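PDB 6CPT: phosphodiesterase from Candida albicans, which is a phosphodiesterase of the HD superfamily, a mostly helical protein that holds zinc and magnesium ions close to bound 3-isobutyl-1-methylxanthine. Local coordinates for residues A[280-285]-A[460-465]; A[31-36]-A[260-265]; A[355-360]-A[482-487]. All coordinates share one frame; numbering follows the deposited sequence.

Interaction 1: residues A[280-285]-A[460-465]; sequences VDVLQA and CADISN. With ZN (zinc ion), chain B; IBM (3-isobutyl-1-methylxanthine), chain D.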
loop_
_atom_site.group_PDB
_atom_site.type_symbol
_atom_site.label_atom_id
_atom_site.label_comp_id
_atom_site.label_asym_id
_atom_site.label_seq_id
_atom_site.Cartn_x
_atom_site.Cartn_y
_atom_site.Cartn_z
ATOM N N VAL A 280 -2.671 -4.233 -2.751
ATOM C CA VAL A 280 -3.896 -4.719 -3.374
ATOM C C VAL A 280 -3.800 -6.219 -3.670
ATOM O O VAL A 280 -4.773 -6.960 -3.506
ATOM C CB VAL A 280 -4.233 -3.919 -4.651
ATOM C CG1 VAL A 280 -5.480 -4.481 -5.318
ATOM C CG2 VAL A 280 -4.435 -2.444 -4.310
ATOM N N ASP A 281 -2.622 -6.653 -4.100
ATOM C CA ASP A 281 -2.324 -8.068 -4.294
ATOM C C ASP A 281 -2.509 -8.887 -3.012
ATOM O O ASP A 281 -3.116 -9.959 -3.039
ATOM C CB ASP A 281 -0.888 -8.212 -4.807
ATOM C CG ASP A 281 -0.551 -9.635 -5.198
ATOM O OD1 ASP A 281 -1.272 -10.196 -6.048
ATOM O OD2 ASP A 281 0.440 -10.178 -4.663
ATOM N N VAL A 282 -1.979 -8.387 -1.892
ATOM C CA VAL A 282 -2.146 -9.041 -0.593
ATOM C C VAL A 282 -3.624 -9.052 -0.179
ATOM O O VAL A 282 -4.143 -10.075 0.299
ATOM C CB VAL A 282 -1.267 -8.386 0.500
ATOM C CG1 VAL A 282 -1.570 -8.970 1.875
ATOM C CG2 VAL A 282 0.207 -8.581 0.156
ATOM N N LEU A 283 -4.294 -7.927 -0.378
ATOM C CA LEU A 283 -5.736 -7.845 -0.184
ATOM C C LEU A 283 -6.462 -8.910 -1.017
ATOM O O LEU A 283 -7.336 -9.614 -0.519
ATOM C CB LEU A 283 -6.244 -6.456 -0.576
ATOM C CG LEU A 283 -7.763 -6.252 -0.669
ATOM C CD1 LEU A 283 -8.443 -6.576 0.647
ATOM C CD2 LEU A 283 -8.092 -4.826 -1.082
ATOM N N GLN A 284 -6.084 -9.019 -2.284
ATOM C CA GLN A 284 -6.744 -9.929 -3.207
ATOM C C GLN A 284 -6.506 -11.393 -2.823
ATOM O O GLN A 284 -7.415 -12.226 -2.940
ATOM C CB GLN A 284 -6.289 -9.655 -4.634
ATOM C CG GLN A 284 -7.148 -10.319 -5.703
ATOM C CD GLN A 284 -6.644 -11.681 -6.133
ATOM O OE1 GLN A 284 -5.647 -12.188 -5.620
ATOM N NE2 GLN A 284 -7.325 -12.270 -7.106
ATOM N N ALA A 285 -5.295 -11.704 -2.371
ATOM C CA ALA A 285 -4.987 -13.040 -1.854
ATOM C C ALA A 285 -5.852 -13.373 -0.634
ATOM O O ALA A 285 -6.397 -14.485 -0.538
ATOM C CB ALA A 285 -3.512 -13.150 -1.501
ATOM N N CYS A 460 0.122 -15.484 5.195
ATOM C CA CYS A 460 0.030 -16.228 3.942
ATOM C C CYS A 460 -0.169 -15.304 2.745
ATOM O O CYS A 460 0.507 -15.442 1.732
ATOM C CB CYS A 460 -1.105 -17.244 4.008
ATOM S SG CYS A 460 -0.679 -18.670 5.032
ATOM N N ALA A 461 -1.088 -14.358 2.884
ATOM C CA ALA A 461 -1.378 -13.403 1.811
ATOM C C ALA A 461 -0.158 -12.550 1.482
ATOM O O ALA A 461 0.151 -12.315 0.310
ATOM C CB ALA A 461 -2.557 -12.529 2.196
ATOM N N ASP A 462 0.557 -12.129 2.520
ATOM C CA ASP A 462 1.718 -11.254 2.351
ATOM C C ASP A 462 2.835 -11.911 1.544
ATOM O O ASP A 462 3.496 -11.245 0.752
ATOM C CB ASP A 462 2.246 -10.807 3.714
ATOM C CG ASP A 462 3.217 -9.656 3.615
ATOM O OD1 ASP A 462 3.128 -8.865 2.657
ATOM O OD2 ASP A 462 4.075 -9.547 4.507
ATOM N N ILE A 463 3.043 -13.212 1.734
ATOM C CA ILE A 463 4.085 -13.923 0.983
ATOM C C ILE A 463 3.484 -14.822 -0.103
ATOM O O ILE A 463 4.108 -15.793 -0.524
ATOM C CB ILE A 463 5.039 -14.712 1.915
ATOM C CG1 ILE A 463 4.317 -15.860 2.625
ATOM C CG2 ILE A 463 5.664 -13.781 2.947
ATOM C CD1 ILE A 463 5.261 -16.893 3.192
ATOM N N SER A 464 2.292 -14.463 -0.579
ATOM C CA SER A 464 1.536 -15.299 -1.510
ATOM C C SER A 464 2.080 -15.316 -2.937
ATOM O O SER A 464 1.636 -16.132 -3.752
ATOM C CB SER A 464 0.060 -14.885 -1.528
ATOM O OG SER A 464 -0.111 -13.559 -1.995
ATOM N N ASN A 465 3.018 -14.427 -3.254
ATOM C CA ASN A 465 3.611 -14.410 -4.592
ATOM C C ASN A 465 4.208 -15.757 -5.024
ATOM O O ASN A 465 4.152 -16.091 -6.205
ATOM C CB ASN A 465 4.631 -13.272 -4.761
ATOM C CG ASN A 465 5.749 -13.320 -3.745
ATOM O OD1 ASN A 465 6.716 -14.070 -3.898
ATOM N ND2 ASN A 465 5.638 -12.495 -2.709
HETATM ZN ZN ZN B . 3.813 -6.832 2.564
HETATM N N9 IBM D . 8.381 -12.104 0.676
HETATM C C8 IBM D . 7.505 -12.453 -0.297
HETATM N N7 IBM D . 8.148 -13.058 -1.326
HETATM C C5 IBM D . 9.457 -13.108 -1.024
HETATM C C4 IBM D . 9.611 -12.474 0.304
HETATM N N3 IBM D . 10.819 -12.368 0.876
HETATM C C2 IBM D . 11.975 -12.871 0.219
HETATM N N1 IBM D . 11.909 -13.494 -1.060
HETATM C C6 IBM D . 10.660 -13.632 -1.714
HETATM O O6 IBM D . 10.541 -14.166 -2.843
HETATM O O2 IBM D . 13.088 -12.758 0.783
HETATM C C10 IBM D . 13.146 -13.985 -1.685
HETATM C C11 IBM D . 10.928 -11.749 2.211
HETATM C C12 IBM D . 11.318 -10.276 2.166
HETATM C C13 IBM D . 10.231 -9.404 2.787
HETATM C C14 IBM D . 12.648 -10.052 2.880
HETATM O O HOH W 1 0.721 -12.689 -4.477
HETATM O O HOH W 2 4.539 -6.965 4.472
HETATM O O HOH W 3 5.883 -7.360 1.922
#
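Val282 lies over the last turn of helix 446-462. CG1, anti to the backbone N (chi1 173°), rests on Ala461 CB at 3.7 Å, while CG2 lies between Ala461 O and Asp462 CA, 3.8 Å from the latter. The packing backs onto the metal site of the HD-type phosphodiesterase fold: Asp462 points away from helix 276-292, and its OD1 binds the zinc ion at 2.1 Å together with His278, His349 and Asp350. OD2 of the same carboxylate accepts a bond from a zinc-bound water. One helical turn on from Val282, Ala285 directs its CB toward the other segment, 3.9 Å from Ala461 CB and 3.5 Å from Ser464 OG, so the two backbones come close. Asp281 and Ser464 do not meet directly; a water donates to Asp281 OD2 and to Ser464 OG, and Asp281 OD1 forms a salt bridge with Arg468. Beyond the helix end, Asn465 turns to the bound 3-isobutyl-1-methylxanthine, its ND2 2.9 Å from N7. Ser464 OG, set between its own backbone N and carbonyl carbon, bends back to donate to Ala461 O at 2.6 Å, an oxygen that also accepts from Ser464 N.

Interaction 2: residues A[31-36]-A[260-265]; sequences HLFKKT and IFIVRD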
loop_
_atom_site.group_PDB
_atom_site.type_symbol
_atom_site.label_atom_id
_atom_site.label_comp_id
_atom_site.label_asym_id
_atom_site.label_seq_id
_atom_site.Cartn_x
_atom_site.Cartn_y
_atom_site.Cartn_z
ATOM N N HIS A 31 -5.714 17.359 -9.260
ATOM C CA HIS A 31 -4.386 17.211 -9.849
ATOM C C HIS A 31 -3.455 16.466 -8.884
ATOM O O HIS A 31 -2.725 15.563 -9.299
ATOM C CB HIS A 31 -3.819 18.591 -10.194
ATOM C CG HIS A 31 -2.429 18.570 -10.747
ATOM N ND1 HIS A 31 -2.151 18.229 -12.052
ATOM C CD2 HIS A 31 -1.244 18.905 -10.185
ATOM C CE1 HIS A 31 -0.851 18.332 -12.265
ATOM N NE2 HIS A 31 -0.279 18.744 -11.149
ATOM N N LEU A 32 -3.507 16.829 -7.603
ATOM C CA LEU A 32 -2.657 16.209 -6.589
ATOM C C LEU A 32 -3.004 14.738 -6.366
ATOM O O LEU A 32 -2.103 13.911 -6.319
ATOM C CB LEU A 32 -2.719 16.974 -5.277
ATOM C CG LEU A 32 -2.177 18.405 -5.336
ATOM C CD1 LEU A 32 -2.404 19.060 -3.994
ATOM C CD2 LEU A 32 -0.707 18.442 -5.713
ATOM N N PHE A 33 -4.291 14.417 -6.252
ATOM C CA PHE A 33 -4.726 13.014 -6.097
ATOM C C PHE A 33 -4.231 12.116 -7.230
ATOM O O PHE A 33 -3.912 10.949 -6.997
ATOM C CB PHE A 33 -6.255 12.893 -6.007
ATOM C CG PHE A 33 -6.813 13.111 -4.628
ATOM C CD1 PHE A 33 -6.397 12.322 -3.563
ATOM C CD2 PHE A 33 -7.782 14.078 -4.402
ATOM C CE1 PHE A 33 -6.915 12.521 -2.293
ATOM C CE2 PHE A 33 -8.310 14.276 -3.144
ATOM C CZ PHE A 33 -7.884 13.498 -2.085
ATOM N N LYS A 34 -4.164 12.638 -8.451
ATOM C CA LYS A 34 -3.752 11.821 -9.595
ATOM C C LYS A 34 -2.249 11.533 -9.657
ATOM O O LYS A 34 -1.832 10.672 -10.419
ATOM C CB LYS A 34 -4.226 12.425 -10.919
ATOM C CG LYS A 34 -5.739 12.374 -11.068
ATOM C CD LYS A 34 -6.209 12.737 -12.464
ATOM C CE LYS A 34 -6.046 14.214 -12.755
ATOM N NZ LYS A 34 -6.569 14.535 -14.116
ATOM N N LYS A 35 -1.446 12.224 -8.851
ATOM C CA LYS A 35 0.004 12.013 -8.883
ATOM C C LYS A 35 0.446 10.590 -8.514
ATOM O O LYS A 35 1.495 10.124 -8.982
ATOM C CB LYS A 35 0.719 13.062 -8.038
ATOM C CG LYS A 35 0.635 14.412 -8.724
ATOM C CD LYS A 35 1.472 15.477 -8.073
ATOM C CE LYS A 35 1.555 16.694 -8.975
ATOM N NZ LYS A 35 2.508 16.503 -10.103
ATOM N N THR A 36 -0.361 9.884 -7.731
ATOM C CA THR A 36 -0.024 8.502 -7.361
ATOM C C THR A 36 -0.625 7.461 -8.319
ATOM O O THR A 36 -0.610 6.265 -8.033
ATOM C CB THR A 36 -0.399 8.198 -5.899
ATOM O OG1 THR A 36 -1.768 8.540 -5.669
ATOM C CG2 THR A 36 0.497 8.993 -4.946
ATOM N N ILE A 260 -9.964 4.981 -0.599
ATOM C CA ILE A 260 -8.941 4.209 -1.307
ATOM C C ILE A 260 -7.879 5.119 -1.925
ATOM O O ILE A 260 -6.693 4.778 -1.921
ATOM C CB ILE A 260 -9.572 3.269 -2.366
ATOM C CG1 ILE A 260 -10.521 2.278 -1.690
ATOM C CG2 ILE A 260 -8.493 2.488 -3.116
ATOM C CD1 ILE A 260 -11.558 1.690 -2.622
ATOM N N PHE A 261 -8.286 6.278 -2.445
ATOM C CA PHE A 261 -7.314 7.260 -2.932
ATOM C C PHE A 261 -6.375 7.673 -1.810
ATOM O O PHE A 261 -5.171 7.821 -2.020
ATOM C CB PHE A 261 -7.990 8.504 -3.515
ATOM C CG PHE A 261 -8.260 8.420 -4.993
ATOM C CD1 PHE A 261 -9.326 7.682 -5.480
ATOM C CD2 PHE A 261 -7.461 9.104 -5.896
ATOM C CE1 PHE A 261 -9.586 7.611 -6.836
ATOM C CE2 PHE A 261 -7.714 9.039 -7.256
ATOM C CZ PHE A 261 -8.774 8.283 -7.727
ATOM N N ILE A 262 -6.934 7.870 -0.620
ATOM C CA ILE A 262 -6.133 8.229 0.549
ATOM C C ILE A 262 -5.167 7.108 0.936
ATOM O O ILE A 262 -4.002 7.375 1.238
ATOM C CB ILE A 262 -7.035 8.679 1.721
ATOM C CG1 ILE A 262 -7.546 10.101 1.423
ATOM C CG2 ILE A 262 -6.285 8.647 3.038
ATOM C CD1 ILE A 262 -8.724 10.532 2.262
ATOM N N VAL A 263 -5.627 5.861 0.886
ATOM C CA VAL A 263 -4.740 4.735 1.129
ATOM C C VAL A 263 -3.626 4.697 0.084
ATOM O O VAL A 263 -2.446 4.565 0.421
ATOM C CB VAL A 263 -5.504 3.392 1.132
ATOM C CG1 VAL A 263 -4.533 2.231 1.189
ATOM C CG2 VAL A 263 -6.471 3.327 2.300
ATOM N N ARG A 264 -3.985 4.829 -1.186
ATOM C CA ARG A 264 -2.975 4.814 -2.245
ATOM C C ARG A 264 -1.896 5.879 -2.012
ATOM O O ARG A 264 -0.694 5.626 -2.182
ATOM C CB ARG A 264 -3.632 5.007 -3.609
ATOM C CG ARG A 264 -2.660 4.861 -4.764
ATOM C CD ARG A 264 -3.373 4.953 -6.097
ATOM N NE ARG A 264 -3.702 6.329 -6.452
ATOM C CZ ARG A 264 -4.221 6.701 -7.619
ATOM N NH1 ARG A 264 -4.507 5.798 -8.555
ATOM N NH2 ARG A 264 -4.457 7.993 -7.857
ATOM N N ASP A 265 -2.334 7.062 -1.608
ATOM C CA ASP A 265 -1.436 8.175 -1.306
ATOM C C ASP A 265 -0.417 7.899 -0.181
ATOM O O ASP A 265 0.588 8.609 -0.097
ATOM C CB ASP A 265 -2.245 9.436 -0.971
ATOM C CG ASP A 265 -2.892 10.078 -2.199
ATOM O OD1 ASP A 265 -2.544 9.694 -3.340
ATOM O OD2 ASP A 265 -3.758 10.981 -2.020
HETATM O O HOH W 4 -1.306 11.894 -4.600
#
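The Thr36 hydroxyl is the polar centre of the tight part of this contact, sitting between Arg264 and Asp265. Its OG1 donates to Asp265 OD1 at 2.7 Å, nearly in line with that C-O bond, and accepts a weak bond from Arg264 NE at 3.0 Å. A water that donates to both Leu32 O and Asp265 OD1 adds a second link at the same carboxylate oxygen. The arginine runs out extended and then bends about its CG-CD bond (chi3 77°), which brings the guanidinium over to the 31-36 backbone. There NH2 donates to Phe33 O at 3.1 Å, the acceptor lying in the guanidinium plane, while Thr36 O sits over one face. NH1 turns to Asp228 in a salt bridge, so both ends of the flat group are held and its rotation is fixed.

Next to it lies the aromatic part. Phe261 directs its ring edge at the face of Phe33 in an offset T-shaped pair, planes at 83°, with centroids 5.9 Å apart. At the edge of Phe33, Asp265 OD2 comes within 3.3 Å of CD1, ring and carboxylate planes only 12° apart. Phe95 and Phe196 add further edge-to-face contacts to Phe33.

The other side is looser. Lys34 is exposed and points away; its closest approach is by its CA, 4.3 Å from Arg264 NH2. The whole arrangement joins helix 25-33 and the residues after it, beside the N-terminal parallel beta sheet, to helix 253-266 of the helical region.

Interaction 3: residues A[355-360]-A[482-487]; sequences GTTNDF and REFAEV. With IBM (3-isobutyl-1-methylxanthine), chain D.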
loop_
_atom_site.group_PDB
_atom_site.type_symbol
_atom_site.label_atom_id
_atom_site.label_comp_id
_atom_site.label_asym_id
_atom_site.label_seq_id
_atom_site.Cartn_x
_atom_site.Cartn_y
_atom_site.Cartn_z
ATOM N N GLY A 355 10.786 1.175 1.194
ATOM C CA GLY A 355 11.487 0.377 0.196
ATOM C C GLY A 355 12.746 -0.276 0.749
ATOM O O GLY A 355 13.637 -0.644 -0.024
ATOM N N THR A 356 12.817 -0.421 2.077
ATOM C CA THR A 356 13.950 -1.062 2.750
ATOM C C THR A 356 13.490 -2.368 3.438
ATOM O O THR A 356 12.497 -2.954 3.043
ATOM C CB THR A 356 14.587 -0.095 3.763
ATOM O OG1 THR A 356 13.619 0.254 4.752
ATOM C CG2 THR A 356 15.075 1.166 3.068
ATOM N N THR A 357 14.226 -2.829 4.442
ATOM C CA THR A 357 13.889 -4.034 5.197
ATOM C C THR A 357 14.155 -3.737 6.668
ATOM O O THR A 357 14.897 -2.810 6.976
ATOM C CB THR A 357 14.790 -5.217 4.781
ATOM O OG1 THR A 357 16.153 -4.907 5.099
ATOM C CG2 THR A 357 14.687 -5.495 3.301
ATOM N N ASN A 358 13.596 -4.528 7.580
ATOM C CA ASN A 358 13.913 -4.353 9.001
ATOM C C ASN A 358 15.407 -4.472 9.269
ATOM O O ASN A 358 15.961 -3.675 10.019
ATOM C CB ASN A 358 13.143 -5.340 9.885
ATOM C CG ASN A 358 11.700 -4.932 10.087
ATOM O OD1 ASN A 358 11.351 -3.762 9.939
ATOM N ND2 ASN A 358 10.854 -5.890 10.430
ATOM N N ASP A 359 16.060 -5.445 8.634
ATOM C CA ASP A 359 17.500 -5.623 8.793
ATOM C C ASP A 359 18.284 -4.360 8.460
ATOM O O ASP A 359 19.165 -3.976 9.222
ATOM C CB ASP A 359 18.018 -6.785 7.951
ATOM C CG ASP A 359 19.440 -7.157 8.313
ATOM O OD1 ASP A 359 19.631 -7.770 9.383
ATOM O OD2 ASP A 359 20.366 -6.809 7.544
ATOM N N PHE A 360 17.962 -3.718 7.337
ATOM C CA PHE A 360 18.631 -2.463 6.962
ATOM C C PHE A 360 18.394 -1.381 8.009
ATOM O O PHE A 360 19.313 -0.697 8.420
ATOM C CB PHE A 360 18.165 -1.962 5.591
ATOM C CG PHE A 360 18.586 -0.554 5.292
ATOM C CD1 PHE A 360 19.839 -0.287 4.760
ATOM C CD2 PHE A 360 17.732 0.513 5.556
ATOM C CE1 PHE A 360 20.229 1.009 4.496
ATOM C CE2 PHE A 360 18.117 1.813 5.285
ATOM C CZ PHE A 360 19.372 2.062 4.766
ATOM N N ARG A 482 14.478 -6.111 -7.832
ATOM C CA ARG A 482 14.789 -4.695 -8.060
ATOM C C ARG A 482 14.895 -3.948 -6.735
ATOM O O ARG A 482 15.836 -3.180 -6.515
ATOM C CB ARG A 482 13.739 -4.015 -8.933
ATOM C CG ARG A 482 13.741 -4.465 -10.372
ATOM C CD ARG A 482 12.597 -3.821 -11.116
ATOM N NE ARG A 482 12.615 -4.138 -12.539
ATOM C CZ ARG A 482 11.727 -3.685 -13.422
ATOM N NH1 ARG A 482 10.728 -2.897 -13.036
ATOM N NH2 ARG A 482 11.830 -4.031 -14.701
ATOM N N GLU A 483 13.935 -4.184 -5.848
ATOM C CA GLU A 483 13.923 -3.467 -4.580
ATOM C C GLU A 483 15.132 -3.843 -3.721
ATOM O O GLU A 483 15.771 -2.969 -3.150
ATOM C CB GLU A 483 12.607 -3.686 -3.834
ATOM C CG GLU A 483 12.417 -2.679 -2.720
ATOM C CD GLU A 483 11.016 -2.672 -2.157
ATOM O OE1 GLU A 483 10.052 -2.385 -2.907
ATOM O OE2 GLU A 483 10.892 -2.942 -0.943
ATOM N N PHE A 484 15.460 -5.133 -3.663
ATOM C CA PHE A 484 16.651 -5.601 -2.946
ATOM C C PHE A 484 17.937 -4.970 -3.479
ATOM O O PHE A 484 18.815 -4.619 -2.696
ATOM C CB PHE A 484 16.776 -7.136 -2.993
ATOM C CG PHE A 484 15.794 -7.883 -2.109
ATOM C CD1 PHE A 484 15.090 -7.254 -1.078
ATOM C CD2 PHE A 484 15.609 -9.249 -2.291
ATOM C CE1 PHE A 484 14.210 -7.968 -0.278
ATOM C CE2 PHE A 484 14.734 -9.968 -1.486
ATOM C CZ PHE A 484 14.035 -9.329 -0.481
ATOM N N ALA A 485 18.042 -4.825 -4.798
ATOM C CA ALA A 485 19.194 -4.171 -5.427
ATOM C C ALA A 485 19.316 -2.688 -5.038
ATOM O O ALA A 485 20.427 -2.183 -4.849
ATOM C CB ALA A 485 19.127 -4.315 -6.942
ATOM N N GLU A 486 18.178 -1.998 -4.912
ATOM C CA GLU A 486 18.174 -0.607 -4.451
ATOM C C GLU A 486 18.661 -0.486 -3.006
ATOM O O GLU A 486 19.402 0.441 -2.670
ATOM C CB GLU A 486 16.776 0.017 -4.596
ATOM C CG GLU A 486 16.367 0.292 -6.040
ATOM C CD GLU A 486 15.002 0.963 -6.172
ATOM O OE1 GLU A 486 14.358 1.248 -5.134
ATOM O OE2 GLU A 486 14.572 1.211 -7.322
ATOM N N VAL A 487 18.244 -1.416 -2.156
ATOM C CA VAL A 487 18.681 -1.428 -0.762
ATOM C C VAL A 487 20.199 -1.642 -0.685
ATOM O O VAL A 487 20.893 -0.965 0.073
ATOM C CB VAL A 487 17.927 -2.498 0.051
ATOM C CG1 VAL A 487 18.508 -2.624 1.457
ATOM C CG2 VAL A 487 16.439 -2.153 0.107
HETATM N N9 IBM D . 8.381 -12.104 0.676
HETATM C C8 IBM D . 7.505 -12.453 -0.297
HETATM N N7 IBM D . 8.148 -13.058 -1.326
HETATM C C5 IBM D . 9.457 -13.108 -1.024
HETATM C C4 IBM D . 9.611 -12.474 0.304
HETATM N N3 IBM D . 10.819 -12.368 0.876
HETATM C C2 IBM D . 11.975 -12.871 0.219
HETATM N N1 IBM D . 11.909 -13.494 -1.060
HETATM C C6 IBM D . 10.660 -13.632 -1.714
HETATM O O6 IBM D . 10.541 -14.166 -2.843
HETATM O O2 IBM D . 13.088 -12.758 0.783
HETATM C C10 IBM D . 13.146 -13.985 -1.685
HETATM C C11 IBM D . 10.928 -11.749 2.211
HETATM C C12 IBM D . 11.318 -10.276 2.166
HETATM C C13 IBM D . 10.231 -9.404 2.787
HETATM C C14 IBM D . 12.648 -10.052 2.880
HETATM O O HOH W 5 14.008 0.551 -2.477
HETATM O O HOH W 6 12.831 -4.353 0.595
#
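The Phe484 ring meets Thr357 CG2 obliquely, with the methyl 4.4 Å from CE1, and its edge meets the isobutyl group of 3-isobutyl-1-methylxanthine: C12 lies in the ring plane and C14 is 3.7 Å from CZ. The other ring of the contact, Phe360, receives Val487 CG1 at an oblique angle; CG1 comes within 4.2 Å of Phe360 CB, and the ring itself stacks on Phe364. Val487 points at the 355-360 loop and divides its methyls. CG1 goes to Phe360, while CG2 presses on Gly355 O at 3.2 Å and lies beside Thr356 CA.

Within the helical phosphodiesterase fold this loop leads into helix 358-363, where Thr357 is the N-cap: its OG1 accepts from Phe360 N at 3.1 Å in a nearly straight bond, 165° at the hydrogen. On the facing helix 470-494, Glu483 reaches out extended, and its OE2 stops 3.6 Å from Gly355 CA. Gly355 has phi 94°, a conformation in which a CB would jam against the preceding carbonyl O. The Glu483 carboxylate is held from several sides, OE2 by His274 ND1 and OE1 by Phe273 N. Two waters tie the loop to the helix: one donates to Thr356 O and Glu483 OE2, the other to Gly355 O and to Glu486 OE1, which also forms a salt bridge with Arg127.

Interactions 1 and 3 both touch the 3-isobutyl-1-methylxanthine, from different parts of the pocket: Asn465 and Ile463 come up to the xanthine rings, whereas the edge of Phe484 meets the isobutyl chain. Their centres are about 19 Å apart, and their segments alternate along the chain, with helix 446-462 followed directly by helix 470-494. Asp462 belongs to the metal site itself, its side chain about 4 Å from the magnesium ion, while the Glu483 side chain stands back at about 9 Å from both metals. Interaction 2 touches neither of the others; its centre is about 22 Å from that of interaction 1, but its helix 253-266 is followed in the chain by helix 276-292, which carries residues 280-285.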